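Long-range contact in endolysin (PDB 4CU2), which probably directs a phage cell-wall hydrolase to the clostridial envelope, as the C-terminal domain of an endolysin that undergoes autoproteolysis: residues Leu4-Asp9 and Val42-Gly47. The protein carries 1 engineered substitution. Sequence-based numbering, arbitrary orientation.
Sequences LVVYND and VYAVGG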
loop_
_atom_site.group_PDB
_atom_site.type_symbol
_atom_site.label_atom_id
_atom_site.label_comp_id
_atom_site.label_asym_id
_atom_site.label_seq_id
_atom_site.Cartn_x
_atom_site.Cartn_y
_atom_site.Cartn_z
ATOM N N LEU A 4 -17.758 -6.160 -0.771
ATOM C CA LEU A 4 -16.860 -5.181 -0.154
ATOM C C LEU A 4 -15.920 -5.914 0.801
ATOM O O LEU A 4 -16.346 -6.824 1.516
ATOM C CB LEU A 4 -17.661 -4.116 0.593
ATOM C CG LEU A 4 -16.922 -2.979 1.298
ATOM C CD1 LEU A 4 -16.084 -2.143 0.340
ATOM C CD2 LEU A 4 -17.918 -2.106 2.047
ATOM N N VAL A 5 -14.643 -5.527 0.786
ATOM C CA VAL A 5 -13.615 -6.139 1.630
ATOM C C VAL A 5 -13.136 -5.100 2.642
ATOM O O VAL A 5 -12.740 -4.003 2.268
ATOM C CB VAL A 5 -12.408 -6.663 0.799
ATOM C CG1 VAL A 5 -11.412 -7.375 1.704
ATOM C CG2 VAL A 5 -12.867 -7.607 -0.307
ATOM N N VAL A 6 -13.178 -5.440 3.922
ATOM C CA VAL A 6 -12.750 -4.509 4.966
ATOM C C VAL A 6 -11.508 -5.067 5.673
ATOM O O VAL A 6 -11.336 -6.280 5.792
ATOM C CB VAL A 6 -13.919 -4.115 5.925
ATOM C CG1 VAL A 6 -14.764 -5.319 6.320
ATOM C CG2 VAL A 6 -13.417 -3.370 7.160
ATOM N N TYR A 7 -10.629 -4.159 6.094
ATOM C CA TYR A 7 -9.353 -4.496 6.722
ATOM C C TYR A 7 -9.006 -3.430 7.768
ATOM O O TYR A 7 -9.546 -2.322 7.738
ATOM C CB TYR A 7 -8.243 -4.520 5.668
ATOM C CG TYR A 7 -8.058 -3.174 5.003
ATOM C CD1 TYR A 7 -7.185 -2.222 5.537
ATOM C CD2 TYR A 7 -8.768 -2.842 3.850
ATOM C CE1 TYR A 7 -7.030 -0.984 4.938
ATOM C CE2 TYR A 7 -8.616 -1.603 3.248
ATOM C CZ TYR A 7 -7.751 -0.680 3.793
ATOM O OH TYR A 7 -7.604 0.551 3.200
ATOM N N ASN A 8 -8.089 -3.769 8.674
ATOM C CA ASN A 8 -7.521 -2.801 9.620
ATOM C C ASN A 8 -6.132 -2.381 9.158
ATOM O O ASN A 8 -5.461 -3.136 8.449
ATOM C CB ASN A 8 -7.435 -3.404 11.015
ATOM C CG ASN A 8 -8.788 -3.822 11.553
ATOM O OD1 ASN A 8 -9.586 -2.981 11.980
ATOM N ND2 ASN A 8 -9.050 -5.126 11.552
ATOM N N ASP A 9 -5.715 -1.170 9.546
ATOM C CA ASP A 9 -4.384 -0.639 9.204
ATOM C C ASP A 9 -3.301 -1.683 9.375
ATOM O O ASP A 9 -3.284 -2.387 10.377
ATOM C CB ASP A 9 -4.014 0.530 10.124
ATOM C CG ASP A 9 -4.425 1.877 9.584
ATOM O OD1 ASP A 9 -4.806 2.007 8.387
ATOM O OD2 ASP A 9 -4.325 2.831 10.380
ATOM N N VAL A 42 -20.195 -8.726 2.785
ATOM C CA VAL A 42 -19.135 -8.019 3.494
ATOM C C VAL A 42 -18.074 -9.026 3.935
ATOM O O VAL A 42 -18.344 -9.906 4.774
ATOM C CB VAL A 42 -19.691 -7.252 4.714
ATOM C CG1 VAL A 42 -18.573 -6.549 5.475
ATOM C CG2 VAL A 42 -20.739 -6.242 4.264
ATOM N N TYR A 43 -16.884 -8.899 3.343
ATOM C CA TYR A 43 -15.714 -9.694 3.714
ATOM C C TYR A 43 -14.807 -8.915 4.651
ATOM O O TYR A 43 -14.553 -7.736 4.431
ATOM C CB TYR A 43 -14.903 -10.052 2.482
ATOM C CG TYR A 43 -15.601 -10.984 1.532
ATOM C CD1 TYR A 43 -16.539 -10.513 0.619
ATOM C CD2 TYR A 43 -15.307 -12.341 1.534
ATOM C CE1 TYR A 43 -17.167 -11.371 -0.256
ATOM C CE2 TYR A 43 -15.929 -13.203 0.662
ATOM C CZ TYR A 43 -16.856 -12.714 -0.229
ATOM O OH TYR A 43 -17.458 -13.595 -1.090
ATOM N N ALA A 44 -14.316 -9.575 5.690
ATOM C CA ALA A 44 -13.302 -8.981 6.565
ATOM C C ALA A 44 -12.044 -9.832 6.502
ATOM O O ALA A 44 -12.113 -11.062 6.501
ATOM C CB ALA A 44 -13.806 -8.875 7.990
ATOM N N VAL A 45 -10.897 -9.164 6.432
ATOM C CA VAL A 45 -9.616 -9.843 6.340
ATOM C C VAL A 45 -8.734 -9.511 7.554
ATOM O O VAL A 45 -8.350 -8.353 7.762
ATOM C CB VAL A 45 -8.908 -9.499 5.015
ATOM C CG1 VAL A 45 -7.516 -10.099 4.979
ATOM C CG2 VAL A 45 -9.729 -10.011 3.837
ATOM N N GLY A 46 -8.429 -10.547 8.342
ATOM C CA GLY A 46 -7.585 -10.433 9.526
ATOM C C GLY A 46 -8.381 -10.092 10.770
ATOM O O GLY A 46 -9.495 -9.589 10.675
ATOM N N GLY A 47 -7.810 -10.383 11.937
ATOM C CA GLY A 47 -8.414 -10.012 13.220
ATOM C C GLY A 47 -9.584 -10.878 13.663
ATOM O O GLY A 47 -9.701 -12.035 13.267
HETATM O O HOH W 1 -7.380 -6.553 9.602
#
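V6 and Y43 meet backbone to backbone at the middle of two parallel strands, 4-7 and 42-45. V6 N donates to Y43 O at 2.7 Å. Y43 N in turn donates to L4 O, and V45 N to V6 O at 3.0 Å. The Y43 side chain can be followed outward. Its CB lies 3.7 Å from L4 O and 4.2 Å from V5 CG2. With chi1 at -67°, CG stands opposite the carbonyl carbon of Y43. Ring atom CD1 is then 3.8 Å from L4 O, which lies at the ring edge, in plane. The ring runs on to Y75 in helix 65-78, where the two hydroxyls are hydrogen-bonded. V5, Y43 and V45 share one face, which helix 12-23 covers. V5 CG1 reaches V45 CG2 at 3.8 Å, the two side chains crossing at a slant. On the other face, packing of V6 on V42 and A44 is tentative, because V6 has two deposited conformers. At the ends of the strands, one water accepts hydrogen bonds from N8 N and N8 ND2 and donates to V45 O at 2.8 Å. The buried strand centre thus pairs its polar backbone groups directly, whereas V45 O, at the strand end, is satisfied by water.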